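Long-range contacts in putative superoxide reductase (Thermotoga maritima, PDB 3QZB), which probably reduces superoxide to hydrogen peroxide at a mononuclear iron centre, using electrons delivered by rubredoxin: residues K40-V51 with P107-N116; L115-A123 with E134-E142. All blocks are in the same frame, centred on the assembly; numbering follows the deposited sequence. Where two conformers were deposited one is given.

Interaction 1: residues K40-V51 with P107-N116; sequences KKDEKVQIVVTV and PTVTTVVKLN
V45, I47 and V49 face V113, T111 and V109 across two antiparallel strands of the three-stranded sheet of this immunoglobulin-like beta-sandwich, the fold that carries the iron in the desulfoferrodoxin family. Between V45 and V51 the backbones are zipped by seven N-H...O=C bonds; the one from I47 N to T111 O, 2.8 Å, is almost straight at 175°. The inward face is the tight one. CG1 of V113 is anti to the carbonyl carbon (chi1 -65°), which leaves CG2 between the backbone N and that carbon, facing CB of V45 at 3.9 Å and the end of I47, CD1, at 3.8 Å. I47 and V49 pack on I121 and A123 of the opposing sheet, while T111 OG1, turned into the interior, is hydrogen-bonded to the hydroxyl of Y86. At the far end V51 lies against P107. The side chain of V51 is about 7 Å from the bound iron(III) ion.

The other face, with Q46, V48 and T50 beside V112, T110 and T108, is more polar and, apart from V112, more open to solvent. Q46 folds at chi2 (-68°) and lays its amide along V112, OE1 to CG2 3.5 Å, with NE2 over the methyl of T110. Farther along, K44 and K114 run side by side, touching through their CE methylenes with the two ammonium groups apart. The second subunit continues the sheet along the outer edge of 110-115.

Beyond K44 the pairing gives way to water and a type II turn from K40 to E43. A water accepts from L115 N and lies 2.7 Å from E43 O, between the two strands. N116 turns its ND2 to G101 O of the second subunit, and D42 N still reaches L115 O in a backbone bond of 2.8 Å.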
loop_
_atom_site.group_PDB
_atom_site.type_symbol
_atom_site.label_atom_id
_atom_site.label_comp_id
_atom_site.label_asym_id
_atom_site.label_seq_id
_atom_site.Cartn_x
_atom_site.Cartn_y
_atom_site.Cartn_z
ATOM N N LYS A 40 -1.653 21.333 20.480
ATOM C CA LYS A 40 -2.797 22.209 20.279
ATOM C C LYS A 40 -3.760 21.597 19.277
ATOM O O LYS A 40 -3.397 20.789 18.410
ATOM C CB LYS A 40 -2.341 23.580 19.777
ATOM C CG LYS A 40 -1.423 24.294 20.733
ATOM C CD LYS A 40 -0.873 25.592 20.167
ATOM C CE LYS A 40 -0.025 26.364 21.221
ATOM N NZ LYS A 40 1.126 25.606 21.799
ATOM N N LYS A 41 -5.012 22.021 19.356
ATOM C CA LYS A 41 -6.016 21.542 18.419
ATOM C C LYS A 41 -5.692 21.928 16.994
ATOM O O LYS A 41 -5.421 23.071 16.694
ATOM C CB LYS A 41 -7.394 22.103 18.839
ATOM C CG LYS A 41 -8.567 21.521 18.100
ATOM C CD LYS A 41 -9.906 22.126 18.535
ATOM C CE LYS A 41 -11.068 21.685 17.644
ATOM N NZ LYS A 41 -12.414 22.192 18.085
ATOM N N ASP A 42 -5.692 20.937 16.120
ATOM C CA ASP A 42 -5.492 21.139 14.675
ATOM C C ASP A 42 -4.057 21.519 14.272
ATOM O O ASP A 42 -3.771 21.698 13.087
ATOM C CB ASP A 42 -6.510 22.112 14.039
ATOM C CG ASP A 42 -7.966 21.768 14.350
ATOM O OD1 ASP A 42 -8.334 20.596 14.344
ATOM O OD2 ASP A 42 -8.746 22.732 14.587
ATOM N N GLU A 43 -3.124 21.572 15.212
ATOM C CA GLU A 43 -1.769 21.899 14.827
ATOM C C GLU A 43 -1.069 20.678 14.196
ATOM O O GLU A 43 -1.393 19.535 14.507
ATOM C CB GLU A 43 -0.981 22.549 15.918
ATOM C CG GLU A 43 -0.474 21.660 16.922
ATOM C CD GLU A 43 0.695 22.269 17.829
ATOM O OE1 GLU A 43 1.504 23.143 17.414
ATOM O OE2 GLU A 43 0.680 21.900 18.979
ATOM N N LYS A 44 -0.106 20.954 13.351
ATOM C CA LYS A 44 0.635 19.872 12.731
ATOM C C LYS A 44 1.549 19.223 13.769
ATOM O O LYS A 44 2.240 19.920 14.513
ATOM C CB LYS A 44 1.502 20.412 11.603
ATOM C CG LYS A 44 0.721 20.823 10.424
ATOM C CD LYS A 44 1.536 21.413 9.264
ATOM C CE LYS A 44 0.641 21.746 8.144
ATOM N NZ LYS A 44 1.335 22.277 6.886
ATOM N N VAL A 45 1.503 17.906 13.817
ATOM C CA VAL A 45 2.195 17.075 14.800
ATOM C C VAL A 45 3.111 16.126 14.011
ATOM O O VAL A 45 2.646 15.385 13.171
ATOM C CB VAL A 45 1.206 16.241 15.666
ATOM C CG1 VAL A 45 1.974 15.388 16.693
ATOM C CG2 VAL A 45 0.138 17.089 16.324
ATOM N N GLN A 46 4.397 16.118 14.356
ATOM C CA GLN A 46 5.346 15.159 13.815
ATOM C C GLN A 46 5.297 13.873 14.621
ATOM O O GLN A 46 5.474 13.894 15.831
ATOM C CB GLN A 46 6.745 15.718 13.910
ATOM C CG GLN A 46 6.988 17.096 13.426
ATOM C CD GLN A 46 6.847 17.218 11.969
ATOM O OE1 GLN A 46 6.063 18.085 11.469
ATOM N NE2 GLN A 46 7.582 16.435 11.223
ATOM N N ILE A 47 5.075 12.753 13.943
ATOM C CA ILE A 47 5.188 11.432 14.519
ATOM C C ILE A 47 6.270 10.661 13.772
ATOM O O ILE A 47 6.211 10.472 12.569
ATOM C CB ILE A 47 3.859 10.656 14.431
ATOM C CG1 ILE A 47 2.718 11.406 15.115
ATOM C CG2 ILE A 47 4.016 9.251 15.011
ATOM C CD1 ILE A 47 1.325 10.747 14.860
ATOM N N VAL A 48 7.315 10.308 14.538
ATOM C CA VAL A 48 8.401 9.477 13.992
ATOM C C VAL A 48 8.192 8.067 14.514
ATOM O O VAL A 48 7.930 7.846 15.706
ATOM C CB VAL A 48 9.794 9.996 14.403
ATOM C CG1 VAL A 48 10.881 9.215 13.647
ATOM C CG2 VAL A 48 9.927 11.481 14.126
ATOM N N VAL A 49 8.300 7.087 13.612
ATOM C CA VAL A 49 8.264 5.677 14.043
ATOM C C VAL A 49 9.486 4.980 13.419
ATOM O O VAL A 49 9.766 5.149 12.243
ATOM C CB VAL A 49 6.986 4.956 13.634
ATOM C CG1 VAL A 49 6.957 3.575 14.253
ATOM C CG2 VAL A 49 5.737 5.753 14.013
ATOM N N THR A 50 10.216 4.252 14.268
ATOM C CA THR A 50 11.468 3.597 13.871
ATOM C C THR A 50 11.501 2.173 14.379
ATOM O O THR A 50 11.245 1.913 15.537
ATOM C CB THR A 50 12.662 4.355 14.479
ATOM O OG1 THR A 50 12.560 5.760 14.169
ATOM C CG2 THR A 50 13.994 3.815 13.979
ATOM N N VAL A 51 11.815 1.234 13.494
ATOM C CA VAL A 51 12.140 -0.156 13.932
ATOM C C VAL A 51 13.681 -0.239 13.901
ATOM O O VAL A 51 14.327 0.234 13.007
ATOM C CB VAL A 51 11.494 -1.191 12.997
ATOM C CG1 VAL A 51 11.916 -2.616 13.369
ATOM C CG2 VAL A 51 9.957 -1.067 13.043
ATOM N N PRO A 107 13.776 1.317 7.862
ATOM C CA PRO A 107 12.439 1.339 8.480
ATOM C C PRO A 107 12.281 2.425 9.539
ATOM O O PRO A 107 12.163 2.201 10.724
ATOM C CB PRO A 107 12.272 -0.051 9.049
ATOM C CG PRO A 107 13.668 -0.424 9.461
ATOM C CD PRO A 107 14.558 0.163 8.358
ATOM N N THR A 108 12.268 3.647 8.994
ATOM C CA THR A 108 12.170 4.900 9.723
ATOM C C THR A 108 11.193 5.731 8.920
ATOM O O THR A 108 11.274 5.770 7.703
ATOM C CB THR A 108 13.563 5.598 9.884
ATOM O OG1 THR A 108 14.494 4.694 10.453
ATOM C CG2 THR A 108 13.433 6.844 10.791
ATOM N N VAL A 109 10.226 6.349 9.593
ATOM C CA VAL A 109 9.319 7.246 8.876
ATOM C C VAL A 109 8.902 8.394 9.801
ATOM O O VAL A 109 8.683 8.202 10.968
ATOM C CB VAL A 109 8.110 6.491 8.262
ATOM C CG1 VAL A 109 7.193 5.911 9.364
ATOM C CG2 VAL A 109 7.343 7.410 7.258
ATOM N N THR A 110 8.744 9.560 9.179
ATOM C CA THR A 110 8.107 10.706 9.850
ATOM C C THR A 110 6.861 11.065 9.050
ATOM O O THR A 110 6.915 11.319 7.862
ATOM C CB THR A 110 9.014 11.917 9.892
ATOM O OG1 THR A 110 10.266 11.530 10.485
ATOM C CG2 THR A 110 8.372 13.053 10.709
ATOM N N THR A 111 5.729 11.056 9.740
ATOM C CA THR A 111 4.414 11.441 9.217
ATOM C C THR A 111 3.884 12.596 10.065
ATOM O O THR A 111 4.329 12.820 11.196
ATOM C CB THR A 111 3.487 10.212 9.215
ATOM O OG1 THR A 111 2.268 10.466 8.522
ATOM C CG2 THR A 111 3.133 9.707 10.558
ATOM N N VAL A 112 3.024 13.395 9.436
ATOM C CA VAL A 112 2.530 14.613 10.046
ATOM C C VAL A 112 0.993 14.516 10.076
ATOM O O VAL A 112 0.370 14.224 9.062
ATOM C CB VAL A 112 2.958 15.842 9.259
ATOM C CG1 VAL A 112 2.353 17.111 9.870
ATOM C CG2 VAL A 112 4.464 15.939 9.194
ATOM N N VAL A 113 0.442 14.741 11.249
ATOM C CA VAL A 113 -1.027 14.688 11.438
ATOM C C VAL A 113 -1.505 16.008 12.060
ATOM O O VAL A 113 -0.731 16.781 12.603
ATOM C CB VAL A 113 -1.468 13.538 12.346
ATOM C CG1 VAL A 113 -1.144 12.186 11.683
ATOM C CG2 VAL A 113 -0.879 13.608 13.746
ATOM N N LYS A 114 -2.796 16.253 11.878
ATOM C CA LYS A 114 -3.513 17.301 12.615
ATOM C C LYS A 114 -4.602 16.587 13.389
ATOM O O LYS A 114 -5.414 15.873 12.795
ATOM C CB LYS A 114 -4.087 18.316 11.667
ATOM C CG LYS A 114 -3.102 19.142 10.916
ATOM C CD LYS A 114 -3.779 20.067 9.959
ATOM C CE LYS A 114 -2.881 21.025 9.222
ATOM N NZ LYS A 114 -3.723 22.002 8.448
ATOM N N LEU A 115 -4.603 16.760 14.711
ATOM C CA LEU A 115 -5.552 16.101 15.585
ATOM C C LEU A 115 -6.502 17.119 16.210
ATOM O O LEU A 115 -6.089 18.210 16.597
ATOM C CB LEU A 115 -4.870 15.344 16.731
ATOM C CG LEU A 115 -3.835 14.320 16.316
ATOM C CD1 LEU A 115 -3.070 13.832 17.516
ATOM C CD2 LEU A 115 -4.453 13.210 15.499
ATOM N N ASN A 116 -7.763 16.746 16.366
ATOM C CA ASN A 116 -8.631 17.643 17.094
ATOM C C ASN A 116 -9.306 17.089 18.281
ATOM O O ASN A 116 -10.054 17.815 18.944
ATOM C CB ASN A 116 -9.530 18.385 16.153
ATOM C CG ASN A 116 -10.433 17.463 15.470
ATOM O OD1 ASN A 116 -11.376 16.966 16.065
ATOM N ND2 ASN A 116 -10.166 17.208 14.206
HETATM O O HOH W 1 -7.582 18.218 13.143
HETATM O O HOH W 2 -3.533 23.759 11.297
HETATM O O HOH W 3 -2.947 18.381 16.370
HETATM O O HOH W 4 15.384 2.189 11.323
#

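Interaction 2: residues L115-A123 with E134-E142; sequences LNRSGTIIA and ESSQKITVE
V141 pushes its two methyls into the bend of the chain at L115-S118, at the open end of a beta hairpin made by strands 119-127 and 131-141. CG1 (chi1 179°) lies against L115 O and N116 C, whereas CG2 fits between L115 CB, 3.7 Å away, and R117 O at 3.4 Å; that carbonyl oxygen is buried without a polar partner. S118 closes the rim of this hollow: its OG accepts a nearly straight bond from V141 N, 2.9 Å and 177°, and a water links S118 N to V141 O.

G119 brings no side chain opposite I139. Next to it the bulkier groups meet: the side chains of L115 and I139 come tip to tip, L115 CD1 lying 3.9 Å from I139 CG2, and I121 crosses I139 at a slant, CG1 to CG2 4.0 Å. Thus the I139 methyls touch both L115 and I121. On the reverse face K138 bends at chi2 (77°) and curls back over the strand, crossing T120 nearly at a right angle. Its NZ comes down on G119 O from above the carbonyl plane, 3.0 Å away, opposite the face from which I139 N approaches; D75 supplies a salt bridge to the same ammonium. Toward A123, the CB of S136 rests against T120 CG2 and I122 CG1.

Strand 65-74 runs along the other edge of strand 119-123, strand 38-39 flanks V141, and I33 of strand 31-34 lies over I121, A123 and S135. M13 of the third subunit packs on T120 and I122.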
loop_
_atom_site.group_PDB
_atom_site.type_symbol
_atom_site.label_atom_id
_atom_site.label_comp_id
_atom_site.label_asym_id
_atom_site.label_seq_id
_atom_site.Cartn_x
_atom_site.Cartn_y
_atom_site.Cartn_z
ATOM N N LEU A 115 -4.603 16.760 14.711
ATOM C CA LEU A 115 -5.552 16.101 15.585
ATOM C C LEU A 115 -6.502 17.119 16.210
ATOM O O LEU A 115 -6.089 18.210 16.597
ATOM C CB LEU A 115 -4.870 15.344 16.731
ATOM C CG LEU A 115 -3.835 14.320 16.316
ATOM C CD1 LEU A 115 -3.070 13.832 17.516
ATOM C CD2 LEU A 115 -4.453 13.210 15.499
ATOM N N ASN A 116 -7.763 16.746 16.366
ATOM C CA ASN A 116 -8.631 17.643 17.094
ATOM C C ASN A 116 -9.306 17.089 18.281
ATOM O O ASN A 116 -10.054 17.815 18.944
ATOM C CB ASN A 116 -9.530 18.385 16.153
ATOM C CG ASN A 116 -10.433 17.463 15.470
ATOM O OD1 ASN A 116 -11.376 16.966 16.065
ATOM N ND2 ASN A 116 -10.166 17.208 14.206
ATOM N N ARG A 117 -8.971 15.852 18.640
ATOM C CA ARG A 117 -9.359 15.277 19.893
ATOM C C ARG A 117 -8.240 14.382 20.416
ATOM O O ARG A 117 -7.525 13.779 19.633
ATOM C CB ARG A 117 -10.666 14.414 19.780
ATOM C CG ARG A 117 -11.857 15.052 19.031
ATOM C CD ARG A 117 -13.213 14.467 19.378
ATOM N NE ARG A 117 -13.375 13.044 19.087
ATOM C CZ ARG A 117 -13.945 12.532 17.996
ATOM N NH1 ARG A 117 -14.214 13.248 16.905
ATOM N NH2 ARG A 117 -14.234 11.270 18.020
ATOM N N SER A 118 -8.191 14.192 21.737
ATOM C CA SER A 118 -7.189 13.338 22.369
ATOM C C SER A 118 -7.411 11.878 22.019
ATOM O O SER A 118 -8.517 11.449 21.722
ATOM C CB SER A 118 -7.248 13.472 23.876
ATOM O OG SER A 118 -6.963 14.815 24.246
ATOM N N GLY A 119 -6.348 11.085 22.051
ATOM C CA GLY A 119 -6.435 9.707 21.701
ATOM C C GLY A 119 -5.142 8.974 21.936
ATOM O O GLY A 119 -4.315 9.432 22.729
ATOM N N THR A 120 -5.008 7.836 21.267
ATOM C CA THR A 120 -3.859 6.956 21.350
ATOM C C THR A 120 -3.312 6.708 19.976
ATOM O O THR A 120 -4.052 6.394 19.050
ATOM C CB THR A 120 -4.210 5.649 22.026
ATOM O OG1 THR A 120 -4.785 5.911 23.309
ATOM C CG2 THR A 120 -3.009 4.752 22.237
ATOM N N ILE A 121 -1.990 6.870 19.832
ATOM C CA ILE A 121 -1.245 6.513 18.614
ATOM C C ILE A 121 -0.821 5.041 18.748
ATOM O O ILE A 121 -0.241 4.675 19.767
ATOM C CB ILE A 121 -0.006 7.420 18.437
ATOM C CG1 ILE A 121 -0.371 8.891 18.356
ATOM C CG2 ILE A 121 0.838 6.955 17.225
ATOM C CD1 ILE A 121 0.811 9.847 18.623
ATOM N N ILE A 122 -1.114 4.221 17.758
ATOM C CA ILE A 122 -0.729 2.814 17.698
ATOM C C ILE A 122 0.144 2.608 16.461
ATOM O O ILE A 122 -0.236 2.979 15.357
ATOM C CB ILE A 122 -1.943 1.879 17.674
ATOM C CG1 ILE A 122 -2.896 2.094 18.876
ATOM C CG2 ILE A 122 -1.468 0.423 17.655
ATOM C CD1 ILE A 122 -4.216 1.342 18.726
ATOM N N ALA A 123 1.336 2.061 16.666
ATOM C CA ALA A 123 2.234 1.704 15.573
ATOM C C ALA A 123 2.219 0.169 15.416
ATOM O O ALA A 123 2.290 -0.565 16.415
ATOM C CB ALA A 123 3.656 2.173 15.871
ATOM N N GLU A 134 3.862 -4.334 17.628
ATOM C CA GLU A 134 3.134 -3.088 17.923
ATOM C C GLU A 134 3.663 -2.347 19.118
ATOM O O GLU A 134 4.361 -2.922 19.986
ATOM C CB GLU A 134 1.628 -3.341 18.100
ATOM C CG GLU A 134 1.253 -4.082 19.321
ATOM C CD GLU A 134 -0.255 -4.197 19.463
ATOM O OE1 GLU A 134 -0.993 -3.230 19.240
ATOM O OE2 GLU A 134 -0.702 -5.237 19.923
ATOM N N SER A 135 3.297 -1.090 19.189
ATOM C CA SER A 135 3.463 -0.265 20.380
ATOM C C SER A 135 2.402 0.840 20.338
ATOM O O SER A 135 1.797 1.090 19.315
ATOM C CB SER A 135 4.854 0.326 20.460
ATOM O OG SER A 135 5.052 1.333 19.541
ATOM N N SER A 136 2.226 1.549 21.457
ATOM C CA SER A 136 1.258 2.617 21.516
ATOM C C SER A 136 1.628 3.676 22.522
ATOM O O SER A 136 2.442 3.426 23.402
ATOM C CB SER A 136 -0.134 2.080 21.826
ATOM O OG SER A 136 -0.247 1.591 23.138
ATOM N N GLN A 137 1.069 4.867 22.324
ATOM C CA GLN A 137 1.388 6.045 23.151
ATOM C C GLN A 137 0.162 6.959 23.150
ATOM O O GLN A 137 -0.357 7.288 22.100
ATOM C CB GLN A 137 2.612 6.823 22.515
ATOM C CG GLN A 137 3.170 7.902 23.227
ATOM C CD GLN A 137 4.460 8.169 22.684
ATOM O OE1 GLN A 137 5.324 7.256 22.607
ATOM N NE2 GLN A 137 4.644 9.367 22.296
ATOM N N LYS A 138 -0.211 7.446 24.336
ATOM C CA LYS A 138 -1.251 8.456 24.444
ATOM C C LYS A 138 -0.785 9.808 23.907
ATOM O O LYS A 138 0.388 10.155 24.057
ATOM C CB LYS A 138 -1.610 8.629 25.902
ATOM C CG LYS A 138 -2.914 9.326 26.210
ATOM C CD LYS A 138 -4.096 8.340 25.962
ATOM C CE LYS A 138 -5.484 8.982 26.124
ATOM N NZ LYS A 138 -5.634 10.250 25.297
ATOM N N ILE A 139 -1.715 10.581 23.347
ATOM C CA ILE A 139 -1.463 11.989 22.983
ATOM C C ILE A 139 -2.682 12.787 23.446
ATOM O O ILE A 139 -3.834 12.414 23.217
ATOM C CB ILE A 139 -1.100 12.180 21.503
ATOM C CG1 ILE A 139 -0.652 13.614 21.225
ATOM C CG2 ILE A 139 -2.244 11.666 20.610
ATOM C CD1 ILE A 139 0.090 13.767 19.894
ATOM N N THR A 140 -2.379 13.909 24.101
ATOM C CA THR A 140 -3.437 14.798 24.612
ATOM C C THR A 140 -3.516 15.992 23.658
ATOM O O THR A 140 -2.489 16.582 23.265
ATOM C CB THR A 140 -3.073 15.273 26.012
ATOM O OG1 THR A 140 -3.023 14.134 26.884
ATOM C CG2 THR A 140 -4.095 16.265 26.545
ATOM N N VAL A 141 -4.731 16.373 23.276
ATOM C CA VAL A 141 -4.973 17.484 22.381
ATOM C C VAL A 141 -5.785 18.517 23.161
ATOM O O VAL A 141 -6.785 18.179 23.806
ATOM C CB VAL A 141 -5.744 17.017 21.135
ATOM C CG1 VAL A 141 -6.008 18.182 20.208
ATOM C CG2 VAL A 141 -4.936 15.888 20.423
ATOM N N GLU A 142 -5.392 19.759 23.094
ATOM C CA GLU A 142 -6.141 20.859 23.702
ATOM C C GLU A 142 -7.566 20.867 23.203
ATOM O O GLU A 142 -7.852 20.573 22.039
ATOM C CB GLU A 142 -5.491 22.197 23.406
ATOM C CG GLU A 142 -4.189 22.430 24.131
ATOM C CD GLU A 142 -3.558 23.769 23.977
ATOM O OE1 GLU A 142 -4.005 24.554 23.122
ATOM O OE2 GLU A 142 -2.552 24.004 24.678
HETATM O O HOH W 5 -9.837 18.854 21.343
HETATM O O HOH W 6 -9.156 16.655 23.124
#

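The two interactions represent the two layers of the sandwich: interaction 1 joins neighbouring strands of the three-stranded sheet, interaction 2 a hairpin in the mixed one. L115 and N116 belong to both, at the corner where the chain leaves one layer for the other. Their buried faces meet directly, I47 CD1 lying 3.9 Å from I121 CD1. Outside this shared core they differ. Interaction 1 extends from near the iron to a hydrated turn, with its exposed face bearing threonines and lysines; interaction 2 has a serine hydroxyl accepting a backbone N-H and a lysine ammonium bonded to a backbone carbonyl. Both touch the second subunit, and interaction 2 also meets the third.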